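Local coordinates for thymidylate synthase A (Bacillus subtilis, PDB 1BKP) that catalyses the reductive methylation of dUMP to dTMP with 5,10-methylenetetrahydrofolate as methyl donor and reductant, working as a homodimer, at the interface of chains A and B. Sequence-based numbering; all coordinates share one arbitrary frame. Chains: chain A/B, Thymidylate synthase A.

Contact 1: the interface of chains A and B. Residues chain A 140, 143, 165, 167, 176; chain B 178, 180-181, 218-219.
A:Gln165 and B:Arg178 reach each other across the dimer interface because both hold CG anti to the backbone N (chi1 -179° and -173°) and run on extended, the one from strand 161-169, the other from strand 172-179 of the partner. The guanidinium meets the amide end-on: NH1 and NH2 of B:Arg178 both donate to the amide oxygen OE1 of A:Gln165, each at 2.8 Å. The two planes stand 87° apart; NH1 lies nearly along the C=O axis, while NH2 comes from above the carbonyl plane. NE2 of A:Gln165 donates to the backbone O of B:Arg180 at 3.1 Å, so the primary amide accepts and donates at once. An alanine here would probably leave NH1 and NH2 of B:Arg178 without this shared acceptor and the B:Arg180 carbonyl without its donor. Tip to tip with B:Arg178, A:Glu176 places its carboxylate OE1 3.0 Å from NH2 of B:Arg178, a salt bridge whose hydrogen bond is weak. Water 2 joins OE2 to NE, so the flat, many-donor guanidinium serves amide, carboxylate and water. A:Tyr167 suits its place as a rigid ring tipped with a hydroxyl: its OH donates to OE1 of A:Glu176 at 2.7 Å, steadying the carboxylate. Farther along, B:Arg180 turns its guanidinium edge to the backbone O of A:Arg140, NH1 standing above the carbonyl plane at 3.1 Å, while the apolar CD1 of A:Ile143 packs on its CB. A long salt bridge, 3.6 Å from NE of A:Arg140 to OD1 of B:Asp219, is supplemented by water 1. A:Arg140, B:Arg180 and B:Ser181 belong to the dUMP site shared between subunits, so this patch joins dimerisation to construction of the active site.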
loop_
_atom_site.group_PDB
_atom_site.type_symbol
_atom_site.label_atom_id
_atom_site.label_comp_id
_atom_site.label_asym_id
_atom_site.label_seq_id
_atom_site.Cartn_x
_atom_site.Cartn_y
_atom_site.Cartn_z
ATOM N N ARG A 140 10.389 -10.827 3.090
ATOM C CA ARG A 140 9.040 -10.260 3.199
ATOM C C ARG A 140 9.101 -8.717 3.197
ATOM O O ARG A 140 8.088 -8.075 3.531
ATOM C CB ARG A 140 8.381 -10.746 4.495
ATOM C CG ARG A 140 8.117 -12.207 4.336
ATOM C CD ARG A 140 7.381 -12.787 5.489
ATOM N NE ARG A 140 7.250 -14.221 5.310
ATOM C CZ ARG A 140 7.661 -15.108 6.206
ATOM N NH1 ARG A 140 8.161 -14.713 7.366
ATOM N NH2 ARG A 140 7.496 -16.396 5.956
ATOM N N ILE A 143 10.525 -3.979 -0.840
ATOM C CA ILE A 143 9.667 -2.810 -1.048
ATOM C C ILE A 143 10.420 -1.547 -1.531
ATOM O O ILE A 143 11.579 -1.385 -1.140
ATOM C CB ILE A 143 9.044 -2.437 0.319
ATOM C CG1 ILE A 143 8.053 -3.526 0.808
ATOM C CG2 ILE A 143 8.430 -0.958 0.275
ATOM C CD1 ILE A 143 7.630 -3.336 2.205
ATOM N N GLN A 165 5.919 -3.714 -4.011
ATOM C CA GLN A 165 6.382 -4.823 -3.127
ATOM C C GLN A 165 6.577 -6.011 -4.109
ATOM O O GLN A 165 5.738 -6.286 -4.952
ATOM C CB GLN A 165 5.373 -5.168 -2.005
ATOM C CG GLN A 165 6.003 -6.296 -1.166
ATOM C CD GLN A 165 5.297 -6.472 0.173
ATOM O OE1 GLN A 165 4.391 -5.799 0.485
ATOM N NE2 GLN A 165 5.797 -7.420 0.995
ATOM N N TYR A 167 7.684 -10.261 -4.753
ATOM C CA TYR A 167 7.696 -11.516 -3.999
ATOM C C TYR A 167 8.351 -12.537 -4.955
ATOM O O TYR A 167 8.020 -12.569 -6.170
ATOM C CB TYR A 167 6.262 -11.978 -3.764
ATOM C CG TYR A 167 5.378 -10.897 -3.165
ATOM C CD1 TYR A 167 4.726 -9.960 -3.976
ATOM C CD2 TYR A 167 5.139 -10.837 -1.801
ATOM C CE1 TYR A 167 3.877 -9.019 -3.439
ATOM C CE2 TYR A 167 4.259 -9.902 -1.264
ATOM C CZ TYR A 167 3.644 -9.013 -2.100
ATOM O OH TYR A 167 2.740 -8.128 -1.575
ATOM N N GLU A 176 3.563 -6.200 -6.807
ATOM C CA GLU A 176 2.331 -5.553 -6.341
ATOM C C GLU A 176 2.650 -4.049 -6.279
ATOM O O GLU A 176 3.613 -3.635 -5.650
ATOM C CB GLU A 176 1.927 -6.090 -4.946
ATOM C CG GLU A 176 0.632 -5.486 -4.478
ATOM C CD GLU A 176 -0.092 -6.277 -3.387
ATOM O OE1 GLU A 176 0.571 -7.061 -2.686
ATOM O OE2 GLU A 176 -1.312 -6.095 -3.235
ATOM N N ARG B 178 -2.227 -1.060 5.360
ATOM C CA ARG B 178 -1.507 -2.145 4.696
ATOM C C ARG B 178 -0.437 -2.671 5.557
ATOM O O ARG B 178 0.393 -1.903 6.086
ATOM C CB ARG B 178 -0.897 -1.733 3.356
ATOM C CG ARG B 178 -0.280 -2.964 2.551
ATOM C CD ARG B 178 -0.120 -2.574 1.094
ATOM N NE ARG B 178 0.304 -3.787 0.379
ATOM C CZ ARG B 178 1.551 -4.269 0.269
ATOM N NH1 ARG B 178 2.646 -3.651 0.789
ATOM N NH2 ARG B 178 1.709 -5.447 -0.372
ATOM N N ARG B 180 2.825 -5.245 5.035
ATOM C CA ARG B 180 3.660 -5.863 3.991
ATOM C C ARG B 180 3.663 -7.391 4.158
ATOM O O ARG B 180 3.763 -8.168 3.186
ATOM C CB ARG B 180 5.081 -5.353 4.164
ATOM C CG ARG B 180 5.721 -5.694 5.576
ATOM C CD ARG B 180 7.221 -5.362 5.547
ATOM N NE ARG B 180 7.823 -5.513 6.895
ATOM C CZ ARG B 180 8.353 -6.627 7.406
ATOM N NH1 ARG B 180 8.436 -7.692 6.637
ATOM N NH2 ARG B 180 8.865 -6.646 8.661
ATOM N N SER B 181 3.409 -7.826 5.395
ATOM C CA SER B 181 3.382 -9.264 5.676
ATOM C C SER B 181 2.555 -9.449 6.962
ATOM O O SER B 181 2.522 -8.545 7.793
ATOM C CB SER B 181 4.842 -9.678 5.983
ATOM O OG SER B 181 4.868 -10.928 6.562
ATOM N N GLY B 218 0.146 -7.997 2.144
ATOM C CA GLY B 218 0.962 -8.449 1.013
ATOM C C GLY B 218 1.319 -9.931 1.166
ATOM O O GLY B 218 0.702 -10.770 0.579
ATOM N N ASP B 219 2.269 -10.272 2.026
ATOM C CA ASP B 219 2.572 -11.704 2.183
ATOM C C ASP B 219 1.742 -12.306 3.368
ATOM O O ASP B 219 1.975 -11.911 4.511
ATOM C CB ASP B 219 4.033 -11.842 2.517
ATOM C CG ASP B 219 4.473 -13.314 2.504
ATOM O OD1 ASP B 219 4.194 -13.935 3.504
ATOM O OD2 ASP B 219 4.950 -13.858 1.475
HETATM O O HOH W 1 6.092 -16.335 3.397
HETATM O O HOH W 2 -1.899 -5.732 -0.445
#

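Contact 2: the interface of chains A and B. Residues chain A 110, 113, 115-116, 125, 145, 148, 151; chain B 148-150.
Charge pairing centres on B:Asp150, whose carboxylate is inserted among polar side chains of chain A. The long side chain of A:Lys113, extended beyond CG, crosses it at about a right angle and brings NZ to the syn side of OD2 of B:Asp150 at 2.7 Å. The same ammonium forms a salt bridge with OE1 of A:Glu151 within its own chain, and so lies between two carboxylates that would otherwise probably repel one another.

Directional hydrogen bonds add to the grip. ND2 of A:Asn148 donates to OD2 of B:Asp150 at 2.9 Å, from the face of the carboxylate opposite that used by the lysine. ND2 of A:Asn115 takes the anti side of OD1 of B:Asp150 at 3.0 Å; CG of A:Asn115 sits between the backbone N and carbonyl carbon (chi1 51°), which turns the short amide toward the aspartate. A second shell fixes these groups: OE1 of A:Gln110 accepts the other N-H of ND2 of A:Asn148 at 3.0 Å, and NE2 of A:Gln110 donates to OE1 of A:Glu151, opposite A:Lys113. Within chain B, the amide oxygen OD1 of B:Asn148 accepts from the backbone N of B:Asp150, bracing the turn.

Apolar packing falls to B:Pro149, a compact ring suited to a tight loop. CB of B:Pro149 lies 3.9 Å from CD of A:Gln125, whose amide is held by paired bonds with the backbone of A:Met145: OE1 accepts from N, and NE2 donates to O.

Water adds further links, with the carbonyl O of B:Pro149 meeting two molecules. Water 3 connects it to the backbone O of A:Asn115, and water 4, 2.9 Å from O of B:Pro149, also lies 2.8 Å from the amide oxygen OD1 of A:Asn115.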
loop_
_atom_site.group_PDB
_atom_site.type_symbol
_atom_site.label_atom_id
_atom_site.label_comp_id
_atom_site.label_asym_id
_atom_site.label_seq_id
_atom_site.Cartn_x
_atom_site.Cartn_y
_atom_site.Cartn_z
ATOM N N GLN A 110 14.299 10.024 -5.149
ATOM C CA GLN A 110 14.198 9.116 -4.031
ATOM C C GLN A 110 14.854 7.771 -4.363
ATOM O O GLN A 110 15.407 7.116 -3.489
ATOM C CB GLN A 110 12.731 8.921 -3.649
ATOM C CG GLN A 110 12.138 10.220 -2.916
ATOM C CD GLN A 110 12.955 10.591 -1.689
ATOM O OE1 GLN A 110 13.417 9.689 -0.959
ATOM N NE2 GLN A 110 13.151 11.869 -1.431
ATOM N N LYS A 113 18.902 7.953 -4.022
ATOM C CA LYS A 113 19.576 8.342 -2.804
ATOM C C LYS A 113 20.352 7.138 -2.268
ATOM O O LYS A 113 19.774 6.091 -2.072
ATOM C CB LYS A 113 18.501 8.741 -1.812
ATOM C CG LYS A 113 18.887 9.643 -0.726
ATOM C CD LYS A 113 17.646 10.439 -0.282
ATOM C CE LYS A 113 18.031 11.314 0.807
ATOM N NZ LYS A 113 16.847 11.771 1.525
ATOM N N ASN A 115 21.179 5.238 0.452
ATOM C CA ASN A 115 20.816 5.210 1.835
ATOM C C ASN A 115 20.807 3.840 2.483
ATOM O O ASN A 115 20.448 3.736 3.649
ATOM C CB ASN A 115 19.452 5.941 2.005
ATOM C CG ASN A 115 18.352 5.433 1.018
ATOM O OD1 ASN A 115 18.434 4.341 0.491
ATOM N ND2 ASN A 115 17.295 6.216 0.839
ATOM N N ARG A 116 21.161 2.783 1.748
ATOM C CA ARG A 116 21.197 1.455 2.329
ATOM C C ARG A 116 22.651 0.899 2.357
ATOM O O ARG A 116 23.367 1.034 1.388
ATOM C CB ARG A 116 20.354 0.479 1.519
ATOM C CG ARG A 116 18.880 0.846 1.309
ATOM C CD ARG A 116 18.090 0.904 2.612
ATOM N NE ARG A 116 18.440 -0.171 3.531
ATOM C CZ ARG A 116 17.740 -1.294 3.688
ATOM N NH1 ARG A 116 16.659 -1.542 2.950
ATOM N NH2 ARG A 116 18.037 -2.107 4.680
ATOM N N GLN A 125 17.818 2.461 -3.441
ATOM C CA GLN A 125 16.751 1.473 -3.382
ATOM C C GLN A 125 16.700 0.515 -4.515
ATOM O O GLN A 125 16.240 -0.594 -4.360
ATOM C CB GLN A 125 15.398 2.219 -3.335
ATOM C CG GLN A 125 15.126 2.962 -1.985
ATOM C CD GLN A 125 13.674 3.472 -1.948
ATOM O OE1 GLN A 125 12.720 2.639 -2.085
ATOM N NE2 GLN A 125 13.485 4.803 -1.880
ATOM N N MET A 145 9.863 2.693 -2.156
ATOM C CA MET A 145 9.006 3.746 -1.604
ATOM C C MET A 145 9.429 5.078 -2.054
ATOM O O MET A 145 10.580 5.508 -1.717
ATOM C CB MET A 145 9.215 3.693 -0.025
ATOM C CG MET A 145 8.333 4.680 0.837
ATOM S SD MET A 145 6.640 4.482 0.460
ATOM C CE MET A 145 6.342 2.783 0.935
ATOM N N ASN A 148 8.632 9.433 0.926
ATOM C CA ASN A 148 9.602 9.624 1.979
ATOM C C ASN A 148 9.004 10.766 2.839
ATOM O O ASN A 148 9.034 11.928 2.438
ATOM C CB ASN A 148 10.920 10.110 1.375
ATOM C CG ASN A 148 12.018 10.285 2.436
ATOM O OD1 ASN A 148 11.736 10.608 3.606
ATOM N ND2 ASN A 148 13.283 10.189 2.005
ATOM N N GLU A 151 10.784 14.227 3.369
ATOM C CA GLU A 151 11.033 15.104 2.245
ATOM C C GLU A 151 9.833 15.515 1.422
ATOM O O GLU A 151 10.015 16.215 0.410
ATOM C CB GLU A 151 12.090 14.439 1.308
ATOM C CG GLU A 151 13.396 14.197 2.028
ATOM C CD GLU A 151 14.604 14.209 1.047
ATOM O OE1 GLU A 151 14.895 13.240 0.364
ATOM O OE2 GLU A 151 15.239 15.261 0.963
ATOM N N ASN B 148 10.360 4.582 6.182
ATOM C CA ASN B 148 11.138 5.692 5.791
ATOM C C ASN B 148 12.380 5.048 5.143
ATOM O O ASN B 148 13.186 4.516 5.810
ATOM C CB ASN B 148 11.458 6.475 7.051
ATOM C CG ASN B 148 12.287 7.718 6.730
ATOM O OD1 ASN B 148 13.045 7.729 5.784
ATOM N ND2 ASN B 148 12.184 8.720 7.554
ATOM N N PRO B 149 12.571 5.240 3.815
ATOM C CA PRO B 149 13.713 4.614 3.146
ATOM C C PRO B 149 15.105 5.092 3.610
ATOM O O PRO B 149 16.051 4.314 3.608
ATOM C CB PRO B 149 13.367 4.790 1.670
ATOM C CG PRO B 149 12.633 6.136 1.631
ATOM C CD PRO B 149 11.849 6.214 2.946
ATOM N N ASP B 150 15.179 6.284 4.219
ATOM C CA ASP B 150 16.468 6.809 4.657
ATOM C C ASP B 150 16.819 6.213 6.021
ATOM O O ASP B 150 17.963 6.326 6.466
ATOM C CB ASP B 150 16.419 8.356 4.852
ATOM C CG ASP B 150 16.362 9.115 3.549
ATOM O OD1 ASP B 150 16.845 8.623 2.539
ATOM O OD2 ASP B 150 15.804 10.205 3.477
HETATM O O HOH W 3 18.322 3.129 5.499
HETATM O O HOH W 4 16.157 2.782 1.111
#

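The C-alpha centres of contacts 1 and 2 lie about 17 Å apart on one two-fold symmetric interface, and each is about 16 Å from the nucleophile A:Cys160. They have no residue in common, but strand 143-145 of chain A links them, its first residue packing in contact 1 and its last lying in contact 2. Contact 1 relies largely on strands and dUMP-binding residues, whereas contact 2 inserts a loop of one subunit among side chains of the other. Because each recurs with chains exchanged, the pair becomes four attachments, which probably help hold the two shared active sites in register.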